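Local coordinates for P450 epoxidase (Sorangium cellulosum, PDB 1Q5D), which holds protoporphyrin IX containing Fe within the mostly helical fold of the cytochrome P450 family, at residues L52-D57 with L334-V339; E141-V146 with L409-K414; L161-A166 with N219-D224. One frame throughout, in Å; residues are numbered along the deposited sequence.

Contact 1: residues L52-D57 with L334-V339; sequences LTRYHD and LRDGTV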
ATOM      1  N   LEU A  52      15.179  11.694  -1.170  1.00 32.93           N
ATOM      2  CA  LEU A  52      14.626  13.049  -1.238  1.00 33.19           C
ATOM      3  C   LEU A  52      13.656  13.295  -0.090  1.00 33.76           C
ATOM      4  O   LEU A  52      12.712  12.512   0.122  1.00 34.15           O
ATOM      5  CB  LEU A  52      13.952  13.284  -2.592  1.00 33.87           C
ATOM      6  CG  LEU A  52      14.913  13.350  -3.780  1.00 34.37           C
ATOM      7  CD1 LEU A  52      14.178  13.141  -5.090  1.00 34.51           C
ATOM      8  CD2 LEU A  52      15.649  14.689  -3.779  1.00 35.28           C
ATOM      9  N   THR A  53      13.873  14.396   0.634  1.00 32.03           N
ATOM     10  CA  THR A  53      13.160  14.668   1.874  1.00 31.28           C
ATOM     11  C   THR A  53      12.031  15.700   1.811  1.00 31.20           C
ATOM     12  O   THR A  53      11.268  15.801   2.754  1.00 30.92           O
ATOM     13  CB  THR A  53      14.136  15.155   2.946  1.00 32.13           C
ATOM     14  OG1 THR A  53      14.842  16.307   2.445  1.00 32.64           O
ATOM     15  CG2 THR A  53      15.235  14.117   3.211  1.00 32.28           C
ATOM     16  N   ARG A  54      11.949  16.492   0.746  1.00 31.95           N
ATOM     17  CA  ARG A  54      11.007  17.611   0.745  1.00 33.18           C
ATOM     18  C   ARG A  54       9.865  17.463  -0.270  1.00 32.95           C
ATOM     19  O   ARG A  54      10.047  16.923  -1.355  1.00 32.18           O
ATOM     20  CB  ARG A  54      11.756  18.932   0.541  1.00 34.20           C
ATOM     21  CG  ARG A  54      12.706  19.250   1.699  1.00 34.66           C
ATOM     22  CD  ARG A  54      13.733  20.357   1.408  1.00 35.99           C
ATOM     23  NE  ARG A  54      14.695  20.467   2.504  1.00 36.16           N
ATOM     24  CZ  ARG A  54      15.722  21.309   2.518  1.00 36.39           C
ATOM     25  NH1 ARG A  54      15.934  22.119   1.482  1.00 35.42           N
ATOM     26  NH2 ARG A  54      16.540  21.329   3.564  1.00 34.96           N
ATOM     27  N   TYR A  55       8.681  17.933   0.105  1.00 32.33           N
ATOM     28  CA  TYR A  55       7.508  17.771  -0.757  1.00 33.04           C
ATOM     29  C   TYR A  55       7.749  18.114  -2.228  1.00 33.97           C
ATOM     30  O   TYR A  55       7.506  17.296  -3.115  1.00 34.10           O
ATOM     31  CB  TYR A  55       6.315  18.572  -0.229  1.00 31.12           C
ATOM     32  CG  TYR A  55       5.064  18.310  -1.032  1.00 31.44           C
ATOM     33  CD1 TYR A  55       4.119  17.382  -0.593  1.00 30.62           C
ATOM     34  CD2 TYR A  55       4.828  18.978  -2.244  1.00 30.68           C
ATOM     35  CE1 TYR A  55       2.963  17.135  -1.327  1.00 30.34           C
ATOM     36  CE2 TYR A  55       3.671  18.731  -2.989  1.00 30.18           C
ATOM     37  CZ  TYR A  55       2.743  17.816  -2.520  1.00 30.38           C
ATOM     38  OH  TYR A  55       1.595  17.552  -3.248  1.00 30.73           O
ATOM     39  N   HIS A  56       8.237  19.318  -2.506  1.00 37.33           N
ATOM     40  CA  HIS A  56       8.299  19.765  -3.902  1.00 38.85           C
ATOM     41  C   HIS A  56       9.244  18.946  -4.759  1.00 39.40           C
ATOM     42  O   HIS A  56       8.973  18.710  -5.940  1.00 38.27           O
ATOM     43  CB  HIS A  56       8.594  21.261  -4.004  1.00 42.09           C
ATOM     44  CG  HIS A  56       7.390  22.112  -3.741  1.00 44.14           C
ATOM     45  ND1 HIS A  56       7.220  22.826  -2.572  1.00 44.76           N
ATOM     46  CD2 HIS A  56       6.273  22.324  -4.478  1.00 44.45           C
ATOM     47  CE1 HIS A  56       6.059  23.457  -2.610  1.00 45.17           C
ATOM     48  NE2 HIS A  56       5.465  23.169  -3.754  1.00 45.16           N
ATOM     49  N   ASP A  57      10.348  18.498  -4.165  1.00 39.00           N
ATOM     50  CA  ASP A  57      11.286  17.651  -4.886  1.00 39.13           C
ATOM     51  C   ASP A  57      10.693  16.253  -5.087  1.00 37.80           C
ATOM     52  O   ASP A  57      10.785  15.675  -6.167  1.00 37.69           O
ATOM     53  CB  ASP A  57      12.621  17.573  -4.139  1.00 40.48           C
ATOM     54  CG  ASP A  57      13.184  18.946  -3.819  1.00 42.24           C
ATOM     55  OD1 ASP A  57      13.335  19.741  -4.767  1.00 43.34           O
ATOM     56  OD2 ASP A  57      13.475  19.328  -2.665  1.00 42.06           O
ATOM     57  N   LEU A 334       5.359  14.555   3.502  1.00 30.13           N
ATOM     58  CA  LEU A 334       3.987  14.802   3.919  1.00 31.33           C
ATOM     59  C   LEU A 334       3.935  15.547   5.235  1.00 30.99           C
ATOM     60  O   LEU A 334       2.853  15.907   5.695  1.00 31.38           O
ATOM     61  CB  LEU A 334       3.166  13.499   3.966  1.00 30.25           C
ATOM     62  CG  LEU A 334       3.017  12.831   2.592  1.00 30.37           C
ATOM     63  CD1 LEU A 334       2.002  11.696   2.588  1.00 30.83           C
ATOM     64  CD2 LEU A 334       2.673  13.853   1.499  1.00 30.51           C
ATOM     65  N   ARG A 335       5.106  15.804   5.830  1.00 30.77           N
ATOM     66  CA  ARG A 335       5.186  16.691   6.986  1.00 30.86           C
ATOM     67  C   ARG A 335       5.844  18.029   6.641  1.00 32.14           C
ATOM     68  O   ARG A 335       6.265  18.765   7.519  1.00 31.77           O
ATOM     69  CB  ARG A 335       5.933  16.030   8.156  1.00 31.61           C
ATOM     70  CG  ARG A 335       5.174  14.903   8.835  1.00 32.11           C
ATOM     71  CD  ARG A 335       3.954  15.348   9.605  1.00 32.72           C
ATOM     72  NE  ARG A 335       3.399  14.269  10.415  1.00 33.25           N
ATOM     73  CZ  ARG A 335       3.711  14.021  11.675  1.00 33.36           C
ATOM     74  NH1 ARG A 335       4.578  14.792  12.316  1.00 34.14           N
ATOM     75  NH2 ARG A 335       3.141  13.005  12.310  1.00 32.65           N
ATOM     76  N   ASP A 336       5.927  18.335   5.354  1.00 33.33           N
ATOM     77  CA  ASP A 336       6.593  19.533   4.893  1.00 35.28           C
ATOM     78  C   ASP A 336       5.727  20.764   5.183  1.00 36.51           C
ATOM     79  O   ASP A 336       4.638  20.902   4.637  1.00 35.84           O
ATOM     80  CB  ASP A 336       6.879  19.389   3.401  1.00 36.13           C
ATOM     81  CG  ASP A 336       7.872  20.404   2.896  1.00 37.02           C
ATOM     82  OD1 ASP A 336       7.886  21.538   3.407  1.00 38.89           O
ATOM     83  OD2 ASP A 336       8.660  20.158   1.976  1.00 36.89           O
ATOM     84  N   GLY A 337       6.216  21.648   6.056  1.00 37.69           N
ATOM     85  CA  GLY A 337       5.458  22.809   6.501  1.00 38.06           C
ATOM     86  C   GLY A 337       5.262  23.899   5.467  1.00 39.26           C
ATOM     87  O   GLY A 337       4.444  24.805   5.649  1.00 40.19           O
ATOM     88  N   THR A 338       6.000  23.837   4.375  1.00 40.00           N
ATOM     89  CA  THR A 338       5.760  24.788   3.304  1.00 41.18           C
ATOM     90  C   THR A 338       4.538  24.386   2.486  1.00 41.41           C
ATOM     91  O   THR A 338       4.095  25.132   1.622  1.00 42.36           O
ATOM     92  CB  THR A 338       6.990  24.963   2.399  1.00 41.70           C
ATOM     93  OG1 THR A 338       7.254  23.745   1.693  1.00 42.12           O
ATOM     94  CG2 THR A 338       8.243  25.190   3.233  1.00 42.05           C
ATOM     95  N   VAL A 339       3.982  23.211   2.774  1.00 40.82           N
ATOM     96  CA  VAL A 339       2.862  22.712   1.983  1.00 39.68           C
ATOM     97  C   VAL A 339       1.611  22.465   2.824  1.00 39.53           C
ATOM     98  O   VAL A 339       0.501  22.792   2.411  1.00 40.30           O
ATOM     99  CB  VAL A 339       3.253  21.449   1.182  1.00 39.52           C
ATOM    100  CG1 VAL A 339       2.031  20.817   0.544  1.00 38.83           C
ATOM    101  CG2 VAL A 339       4.284  21.797   0.112  1.00 39.14           C
TER
HETATM  102  O   HOH W   1       9.077  21.141  -0.466  1.00 38.61           O

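Contact 2: residues E141-V146 with L409-K414; sequences EEFDVV and LNVILK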
ATOM      1  N   GLU A 141     -12.414  -9.978  26.361  1.00 67.73           N
ATOM      2  CA  GLU A 141     -11.868  -8.867  27.124  1.00 67.39           C
ATOM      3  C   GLU A 141     -11.005  -8.016  26.194  1.00 65.87           C
ATOM      4  O   GLU A 141     -11.077  -6.785  26.208  1.00 66.20           O
ATOM      5  CB  GLU A 141     -11.035  -9.386  28.300  1.00 68.55           C
ATOM      6  CG  GLU A 141     -11.142  -8.549  29.569  1.00 70.05           C
ATOM      7  CD  GLU A 141     -12.512  -8.647  30.225  1.00 70.89           C
ATOM      8  OE1 GLU A 141     -13.011  -7.608  30.718  1.00 71.18           O
ATOM      9  OE2 GLU A 141     -13.091  -9.760  30.244  1.00 71.11           O
ATOM     10  N   GLU A 142     -10.207  -8.695  25.372  1.00 63.71           N
ATOM     11  CA  GLU A 142      -9.254  -8.045  24.474  1.00 61.03           C
ATOM     12  C   GLU A 142      -9.618  -8.214  22.996  1.00 57.49           C
ATOM     13  O   GLU A 142     -10.016  -9.297  22.554  1.00 57.63           O
ATOM     14  CB  GLU A 142      -7.840  -8.580  24.726  1.00 62.67           C
ATOM     15  CG  GLU A 142      -7.704 -10.090  24.567  1.00 64.38           C
ATOM     16  CD  GLU A 142      -8.422 -10.869  25.659  1.00 65.24           C
ATOM     17  OE1 GLU A 142      -7.935 -10.868  26.811  1.00 65.67           O
ATOM     18  OE2 GLU A 142      -9.473 -11.485  25.369  1.00 65.91           O
ATOM     19  N   PHE A 143      -9.473  -7.128  22.242  1.00 52.56           N
ATOM     20  CA  PHE A 143      -9.706  -7.136  20.804  1.00 47.40           C
ATOM     21  C   PHE A 143      -8.500  -6.519  20.098  1.00 45.00           C
ATOM     22  O   PHE A 143      -8.106  -5.384  20.384  1.00 44.07           O
ATOM     23  CB  PHE A 143     -10.984  -6.357  20.465  1.00 45.83           C
ATOM     24  CG  PHE A 143     -11.481  -6.572  19.059  1.00 43.92           C
ATOM     25  CD1 PHE A 143     -12.158  -7.737  18.716  1.00 43.18           C
ATOM     26  CD2 PHE A 143     -11.290  -5.604  18.082  1.00 42.96           C
ATOM     27  CE1 PHE A 143     -12.628  -7.931  17.423  1.00 42.44           C
ATOM     28  CE2 PHE A 143     -11.757  -5.797  16.785  1.00 42.10           C
ATOM     29  CZ  PHE A 143     -12.417  -6.957  16.454  1.00 41.92           C
ATOM     30  N   ASP A 144      -7.909  -7.285  19.190  1.00 42.25           N
ATOM     31  CA  ASP A 144      -6.775  -6.822  18.404  1.00 40.19           C
ATOM     32  C   ASP A 144      -7.250  -6.309  17.049  1.00 38.54           C
ATOM     33  O   ASP A 144      -7.640  -7.088  16.186  1.00 37.62           O
ATOM     34  CB  ASP A 144      -5.781  -7.961  18.206  1.00 40.62           C
ATOM     35  CG  ASP A 144      -4.513  -7.516  17.515  1.00 40.56           C
ATOM     36  OD1 ASP A 144      -3.529  -8.287  17.552  1.00 41.55           O
ATOM     37  OD2 ASP A 144      -4.406  -6.428  16.912  1.00 39.54           O
ATOM     38  N   VAL A 145      -7.195  -4.995  16.871  1.00 37.35           N
ATOM     39  CA  VAL A 145      -7.677  -4.345  15.650  1.00 36.43           C
ATOM     40  C   VAL A 145      -6.922  -4.805  14.407  1.00 35.87           C
ATOM     41  O   VAL A 145      -7.446  -4.765  13.284  1.00 35.60           O
ATOM     42  CB  VAL A 145      -7.660  -2.819  15.805  1.00 35.92           C
ATOM     43  CG1 VAL A 145      -8.012  -2.115  14.479  1.00 35.87           C
ATOM     44  CG2 VAL A 145      -8.646  -2.412  16.913  1.00 36.48           C
ATOM     45  N   VAL A 146      -5.694  -5.268  14.604  1.00 34.76           N
ATOM     46  CA  VAL A 146      -4.989  -5.889  13.506  1.00 35.01           C
ATOM     47  C   VAL A 146      -5.472  -7.319  13.282  1.00 35.02           C
ATOM     48  O   VAL A 146      -6.187  -7.582  12.318  1.00 33.93           O
ATOM     49  CB  VAL A 146      -3.450  -5.835  13.673  1.00 34.18           C
ATOM     50  CG1 VAL A 146      -2.770  -6.584  12.526  1.00 33.86           C
ATOM     51  CG2 VAL A 146      -2.976  -4.388  13.705  1.00 34.61           C
ATOM     52  N   LEU A 409      -2.741  -4.038  17.769  1.00 36.17           N
ATOM     53  CA  LEU A 409      -3.387  -2.825  18.229  1.00 36.13           C
ATOM     54  C   LEU A 409      -4.513  -3.263  19.154  1.00 37.12           C
ATOM     55  O   LEU A 409      -5.639  -3.523  18.718  1.00 36.26           O
ATOM     56  CB  LEU A 409      -3.942  -2.040  17.030  1.00 36.09           C
ATOM     57  CG  LEU A 409      -4.651  -0.716  17.325  1.00 36.14           C
ATOM     58  CD1 LEU A 409      -3.832   0.131  18.272  1.00 36.64           C
ATOM     59  CD2 LEU A 409      -4.965   0.055  16.027  1.00 35.94           C
ATOM     60  N   ASN A 410      -4.193  -3.384  20.434  1.00 39.26           N
ATOM     61  CA  ASN A 410      -5.117  -3.964  21.394  1.00 41.20           C
ATOM     62  C   ASN A 410      -6.014  -2.910  22.018  1.00 41.46           C
ATOM     63  O   ASN A 410      -5.541  -1.884  22.512  1.00 41.84           O
ATOM     64  CB  ASN A 410      -4.361  -4.748  22.468  1.00 41.84           C
ATOM     65  CG  ASN A 410      -3.948  -6.132  21.992  1.00 42.84           C
ATOM     66  OD1 ASN A 410      -2.764  -6.402  21.787  1.00 43.64           O
ATOM     67  ND2 ASN A 410      -4.927  -7.011  21.800  1.00 42.74           N
ATOM     68  N   VAL A 411      -7.316  -3.164  21.976  1.00 42.19           N
ATOM     69  CA  VAL A 411      -8.288  -2.209  22.472  1.00 43.22           C
ATOM     70  C   VAL A 411      -9.299  -2.888  23.382  1.00 44.54           C
ATOM     71  O   VAL A 411      -9.401  -4.121  23.416  1.00 44.02           O
ATOM     72  CB  VAL A 411      -9.064  -1.523  21.318  1.00 43.03           C
ATOM     73  CG1 VAL A 411      -8.114  -0.823  20.362  1.00 42.88           C
ATOM     74  CG2 VAL A 411      -9.941  -2.535  20.571  1.00 42.94           C
ATOM     75  N   ILE A 412     -10.031  -2.062  24.120  1.00 45.38           N
ATOM     76  CA  ILE A 412     -11.190  -2.505  24.868  1.00 47.16           C
ATOM     77  C   ILE A 412     -12.393  -1.839  24.232  1.00 47.43           C
ATOM     78  O   ILE A 412     -12.512  -0.612  24.248  1.00 46.86           O
ATOM     79  CB  ILE A 412     -11.073  -2.085  26.342  1.00 47.75           C
ATOM     80  CG1 ILE A 412      -9.797  -2.661  26.962  1.00 47.73           C
ATOM     81  CG2 ILE A 412     -12.316  -2.520  27.115  1.00 48.10           C
ATOM     82  CD1 ILE A 412      -9.158  -1.759  28.002  1.00 48.27           C
ATOM     83  N   LEU A 413     -13.275  -2.644  23.655  1.00 49.11           N
ATOM     84  CA  LEU A 413     -14.380  -2.101  22.874  1.00 51.12           C
ATOM     85  C   LEU A 413     -15.406  -1.365  23.733  1.00 52.94           C
ATOM     86  O   LEU A 413     -15.747  -0.218  23.451  1.00 52.60           O
ATOM     87  CB  LEU A 413     -15.034  -3.192  22.024  1.00 50.77           C
ATOM     88  CG  LEU A 413     -14.129  -3.761  20.925  1.00 50.53           C
ATOM     89  CD1 LEU A 413     -14.720  -5.032  20.348  1.00 50.08           C
ATOM     90  CD2 LEU A 413     -13.871  -2.726  19.828  1.00 50.13           C
ATOM     91  N   LYS A 414     -15.890  -2.015  24.788  1.00 56.34           N
ATOM     92  CA  LYS A 414     -16.831  -1.365  25.703  1.00 59.31           C
ATOM     93  C   LYS A 414     -16.277  -1.329  27.124  1.00 60.90           C
ATOM     94  O   LYS A 414     -16.547  -2.223  27.924  1.00 60.45           O
ATOM     95  CB  LYS A 414     -18.201  -2.060  25.680  1.00 60.54           C
ATOM     96  CG  LYS A 414     -18.377  -3.115  24.592  1.00 61.68           C
ATOM     97  CD  LYS A 414     -19.746  -3.784  24.678  1.00 62.62           C
ATOM     98  CE  LYS A 414     -20.833  -2.933  24.002  1.00 63.47           C
ATOM     99  NZ  LYS A 414     -22.197  -3.275  24.526  1.00 63.81           N
TER
HETATM  100  O   HOH W   2     -12.685  -5.976  24.274  1.00 60.38           O

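Contact 3: residues L161-A166 with N219-D224; sequences LLKVPA and NPLEND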
ATOM      1  N   LEU A 161     -13.968  -8.733  -5.589  1.00 34.78           N
ATOM      2  CA  LEU A 161     -13.800  -8.084  -6.887  1.00 34.74           C
ATOM      3  C   LEU A 161     -13.392  -9.100  -7.964  1.00 34.48           C
ATOM      4  O   LEU A 161     -13.749  -8.964  -9.148  1.00 32.83           O
ATOM      5  CB  LEU A 161     -12.758  -6.966  -6.777  1.00 36.19           C
ATOM      6  CG  LEU A 161     -12.291  -6.259  -8.054  1.00 37.34           C
ATOM      7  CD1 LEU A 161     -13.353  -5.279  -8.566  1.00 37.63           C
ATOM      8  CD2 LEU A 161     -10.965  -5.542  -7.819  1.00 37.62           C
ATOM      9  N   LEU A 162     -12.639 -10.111  -7.538  1.00 33.63           N
ATOM     10  CA  LEU A 162     -12.143 -11.157  -8.423  1.00 34.22           C
ATOM     11  C   LEU A 162     -13.101 -12.357  -8.495  1.00 34.72           C
ATOM     12  O   LEU A 162     -12.863 -13.294  -9.253  1.00 33.33           O
ATOM     13  CB  LEU A 162     -10.783 -11.656  -7.923  1.00 33.97           C
ATOM     14  CG  LEU A 162      -9.468 -11.110  -8.494  1.00 34.57           C
ATOM     15  CD1 LEU A 162      -9.560  -9.773  -9.225  1.00 33.83           C
ATOM     16  CD2 LEU A 162      -8.372 -11.102  -7.405  1.00 34.26           C
ATOM     17  N   LYS A 163     -14.159 -12.317  -7.687  1.00 35.56           N
ATOM     18  CA  LYS A 163     -15.126 -13.401  -7.573  1.00 36.66           C
ATOM     19  C   LYS A 163     -14.441 -14.713  -7.198  1.00 37.49           C
ATOM     20  O   LYS A 163     -14.635 -15.753  -7.834  1.00 38.53           O
ATOM     21  CB  LYS A 163     -15.983 -13.506  -8.844  1.00 36.77           C
ATOM     22  CG  LYS A 163     -16.772 -12.213  -9.113  1.00 37.19           C
ATOM     23  CD  LYS A 163     -17.981 -12.452 -10.011  1.00 37.81           C
ATOM     24  CE  LYS A 163     -18.832 -11.185 -10.149  1.00 37.76           C
ATOM     25  NZ  LYS A 163     -18.069 -10.047 -10.733  1.00 37.26           N
ATOM     26  N   VAL A 164     -13.622 -14.640  -6.151  1.00 37.52           N
ATOM     27  CA  VAL A 164     -12.967 -15.807  -5.577  1.00 37.97           C
ATOM     28  C   VAL A 164     -13.676 -16.124  -4.265  1.00 38.66           C
ATOM     29  O   VAL A 164     -13.993 -15.224  -3.509  1.00 39.11           O
ATOM     30  CB  VAL A 164     -11.461 -15.526  -5.329  1.00 37.54           C
ATOM     31  CG1 VAL A 164     -10.787 -16.674  -4.592  1.00 37.87           C
ATOM     32  CG2 VAL A 164     -10.754 -15.249  -6.624  1.00 37.34           C
ATOM     33  N   PRO A 165     -13.956 -17.397  -4.012  1.00 40.34           N
ATOM     34  CA  PRO A 165     -14.644 -17.823  -2.778  1.00 40.92           C
ATOM     35  C   PRO A 165     -13.894 -17.432  -1.502  1.00 41.81           C
ATOM     36  O   PRO A 165     -12.660 -17.453  -1.493  1.00 41.43           O
ATOM     37  CB  PRO A 165     -14.672 -19.353  -2.903  1.00 41.18           C
ATOM     38  CG  PRO A 165     -14.521 -19.620  -4.369  1.00 41.26           C
ATOM     39  CD  PRO A 165     -13.645 -18.529  -4.909  1.00 40.82           C
ATOM     40  N   ALA A 166     -14.626 -17.102  -0.438  1.00 42.72           N
ATOM     41  CA  ALA A 166     -14.012 -16.701   0.831  1.00 43.93           C
ATOM     42  C   ALA A 166     -13.054 -17.766   1.373  1.00 45.92           C
ATOM     43  O   ALA A 166     -12.197 -17.483   2.221  1.00 45.38           O
ATOM     44  CB  ALA A 166     -15.087 -16.359   1.867  1.00 43.56           C
ATOM     45  N   ASN A 219     -15.608 -20.675 -17.208  1.00 31.19           N
ATOM     46  CA  ASN A 219     -16.892 -20.032 -16.903  1.00 30.71           C
ATOM     47  C   ASN A 219     -16.846 -18.490 -16.835  1.00 30.75           C
ATOM     48  O   ASN A 219     -16.964 -17.928 -15.742  1.00 31.39           O
ATOM     49  CB  ASN A 219     -17.417 -20.574 -15.579  1.00 30.53           C
ATOM     50  CG  ASN A 219     -17.516 -22.093 -15.578  1.00 32.04           C
ATOM     51  OD1 ASN A 219     -18.245 -22.665 -16.381  1.00 30.59           O
ATOM     52  ND2 ASN A 219     -16.769 -22.745 -14.695  1.00 31.47           N
ATOM     53  N   PRO A 220     -16.710 -17.814 -17.974  1.00 30.19           N
ATOM     54  CA  PRO A 220     -16.606 -16.346 -17.983  1.00 31.63           C
ATOM     55  C   PRO A 220     -17.884 -15.721 -17.449  1.00 33.64           C
ATOM     56  O   PRO A 220     -18.948 -16.356 -17.530  1.00 32.54           O
ATOM     57  CB  PRO A 220     -16.437 -16.016 -19.464  1.00 30.40           C
ATOM     58  CG  PRO A 220     -17.123 -17.192 -20.150  1.00 31.44           C
ATOM     59  CD  PRO A 220     -16.676 -18.369 -19.339  1.00 29.91           C
ATOM     60  N   LEU A 221     -17.787 -14.496 -16.923  1.00 33.91           N
ATOM     61  CA  LEU A 221     -18.936 -13.845 -16.295  1.00 36.24           C
ATOM     62  C   LEU A 221     -19.207 -12.448 -16.873  1.00 37.93           C
ATOM     63  O   LEU A 221     -18.332 -11.842 -17.491  1.00 37.75           O
ATOM     64  CB  LEU A 221     -18.736 -13.763 -14.783  1.00 36.01           C
ATOM     65  CG  LEU A 221     -18.632 -15.052 -13.962  1.00 36.67           C
ATOM     66  CD1 LEU A 221     -18.063 -14.755 -12.584  1.00 36.38           C
ATOM     67  CD2 LEU A 221     -19.995 -15.756 -13.857  1.00 37.01           C
ATOM     68  N   GLU A 222     -20.425 -11.948 -16.674  1.00 40.18           N
ATOM     69  CA  GLU A 222     -20.787 -10.600 -17.108  1.00 42.55           C
ATOM     70  C   GLU A 222     -20.347  -9.581 -16.055  1.00 42.79           C
ATOM     71  O   GLU A 222     -20.334  -9.896 -14.860  1.00 42.22           O
ATOM     72  CB  GLU A 222     -22.300 -10.487 -17.328  1.00 44.81           C
ATOM     73  CG  GLU A 222     -22.766 -10.832 -18.735  1.00 47.89           C
ATOM     74  CD  GLU A 222     -24.272 -10.702 -18.896  1.00 49.89           C
ATOM     75  OE1 GLU A 222     -24.747  -9.586 -19.207  1.00 51.24           O
ATOM     76  OE2 GLU A 222     -24.987 -11.710 -18.700  1.00 50.81           O
ATOM     77  N   ASN A 223     -20.019  -8.366 -16.502  1.00 43.42           N
ATOM     78  CA  ASN A 223     -19.581  -7.281 -15.614  1.00 43.56           C
ATOM     79  C   ASN A 223     -18.548  -7.793 -14.626  1.00 42.08           C
ATOM     80  O   ASN A 223     -18.732  -7.700 -13.412  1.00 42.55           O
ATOM     81  CB  ASN A 223     -20.759  -6.661 -14.847  1.00 45.17           C
ATOM     82  CG  ASN A 223     -21.944  -6.339 -15.745  1.00 47.06           C
ATOM     83  OD1 ASN A 223     -21.807  -5.647 -16.757  1.00 47.38           O
ATOM     84  ND2 ASN A 223     -23.119  -6.851 -15.380  1.00 48.17           N
ATOM     85  N   ASP A 224     -17.467  -8.349 -15.156  1.00 40.09           N
ATOM     86  CA  ASP A 224     -16.498  -9.049 -14.326  1.00 37.51           C
ATOM     87  C   ASP A 224     -15.097  -8.649 -14.741  1.00 35.93           C
ATOM     88  O   ASP A 224     -14.764  -8.683 -15.922  1.00 36.70           O
ATOM     89  CB  ASP A 224     -16.705 -10.560 -14.469  1.00 37.18           C
ATOM     90  CG  ASP A 224     -15.727 -11.362 -13.638  1.00 36.16           C
ATOM     91  OD1 ASP A 224     -15.791 -11.267 -12.398  1.00 36.73           O
ATOM     92  OD2 ASP A 224     -14.867 -12.107 -14.136  1.00 36.10           O
TER
HETATM   93  O   HOH W   3     -13.558 -10.777 -11.533  1.00 31.45           O

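Contact 1: residues L52-D57 with L334-V339
Asp336 splits its two carboxylate oxygens, OD2 reaching across to Tyr55 and OD1 turning back into its own loop. OD2 accepts from Tyr55 N at 2.9 Å through its anti lone pair, with an N-H...O angle of 147°. Because Arg54 is the N-cap of helix 55-62, this acceptor serves a first-turn amide from a distant part of the chain, and its negative charge probably suits the helix start. Water 1 extends the link, donating to Asp336 OD2 at 2.7 Å and accepting from His56 N at 2.9 Å. OD1 closes an Asx turn by accepting from Thr338 N at 3.1 Å; Thr338 OG1 also donates to Asp336 OD1, at 2.9 Å, and both donors come from one face of the carboxylate.

Tyr55 CG is anti to its backbone N (chi1 -175°), and the ring it carries packs on Val339. Val339 CG1 is likewise anti to its own N, with CG2 beside that N. CG1 sits over the centre of the Tyr55 ring in a CH-pi contact, 4.1 Å from the centroid and 5° off the normal. Val339 CG2 touches Tyr55 CD2 at 3.7 Å and His56 CE1 at 3.6 Å, while Leu334 CD2 lies at the tyrosine's edge.

Tyr55 OH bonds to Ala354 O. The contact joins the start of helix 55-62, just after strand 49-52, to the loop following helix 330-333.

Contact 2: residues E141-V146 with L409-K414
Asp144 and Phe143 both hold CG anti to the backbone N (chi1 -174° and -167°), beside the carbonyl carbon; since the two residues face opposite sides of the sheet, the carboxylate meets Leu409 and the ring Leu413. The motif is a short antiparallel pairing of strands 143-144 and 406-412, part of a small sheet of the P450 fold. Phe143 and Val411 form the hydrogen-bonded pair, Val411 N to Phe143 O at 2.8 Å and Phe143 N to Val411 O at 3.2 Å; Asp144 and Asn410 form the non-hydrogen-bonded pair. Val145 N to Leu409 O, 2.8 Å, continues the pairing toward helix 146-150.

On the face carrying Phe143 and Val411, Leu413 CD1 lies over the Phe143 ring, displaced toward its rim, 4.2 Å from the centroid. Val411 CG2 comes to the ring's edge. Val145 and Leu409 run side by side, CB to CD2 at 3.9 Å. Helix 257-272 backs this apolar side through Val267, Leu268 and Leu271.

Asp144 OD2 is gripped from opposite faces of its carboxylate plane: Val146 N donates to it at 2.9 Å, by which the Asp144 side chain caps the coming helix, and Leu409 N arrives at 3.0 Å along a nearly straight bond of 177°.

Contact 3: residues L161-A166 with N219-D224
Asp224 OD1 receives the ammonium of Lys163, NZ to OD1 at 3.1 Å, in a salt bridge that uses the anti lone pair of the carboxylate oxygen. The arrangement sets a Schellman motif against a helix N-cap. Lys163 is the first residue to leave helical geometry after helix 154-161, with a positive phi of 56° and two bonds back into the last turn, whereas Asp224 is the N-cap of helix 225-234 and its side chain caps a backbone N beyond it. Being at a helix start and beside a lysine, the carboxylate probably favours its charged form.

The torsions show how the two groups meet. The Lys163 chain runs out from the helix end and then bends at chi4 (60°), which brings NZ round to Asp224. Asp224 CG is anti to its backbone N (chi1 180°), and the two side chains slide past each other in opposite directions. The methylenes therefore lie against the acceptor as well: Lys163 CD is 3.4 Å and CG 3.6 Å from Asp224 OD1. Lys163 NZ also approaches Asn223 O, at 3.6 Å.

OD2, the other oxygen, is engaged outside this pair, by Thr227 OG1 and by a salt bridge to Arg216 NH1. Arg216 belongs to helix 195-218 and also binds Leu162 O, so it spans both loops. Water 3 lies 3.0 Å from Leu161 O.

Much of this contact lies at the surface, joining the turn after helix 154-161 to the link between helices 195-218 and 225-234, although the side chain of Leu161 comes within about 5 Å of the bound protoporphyrin IX containing Fe. Its apolar part is small and tight: Leu221 CD1 presses on Lys163 CD at 3.5 Å, closer than carbons usually pack.

How the contacts relate
From the N terminus, the chain first passes 52-57, then the first segment of contact 2 at 141-146, and next both segments of contact 3, whose 52 intervening residues are mostly helix. Contact 1 closes its loop at 334-339, and contact 2 only at 409-414, near the C-terminal end. Contacts 1 and 2 therefore cross, while contact 3 lies within both of their loops. None touches another, and the most widely separated centres, those of contact 1 and contact 3, are about 42 Å apart. Contact 1 ties a helix beside the mixed sheet to a late loop, contact 2 adds strand 143-144 to strand 406-412 of a small antiparallel sheet, and contact 3 joins helix ends.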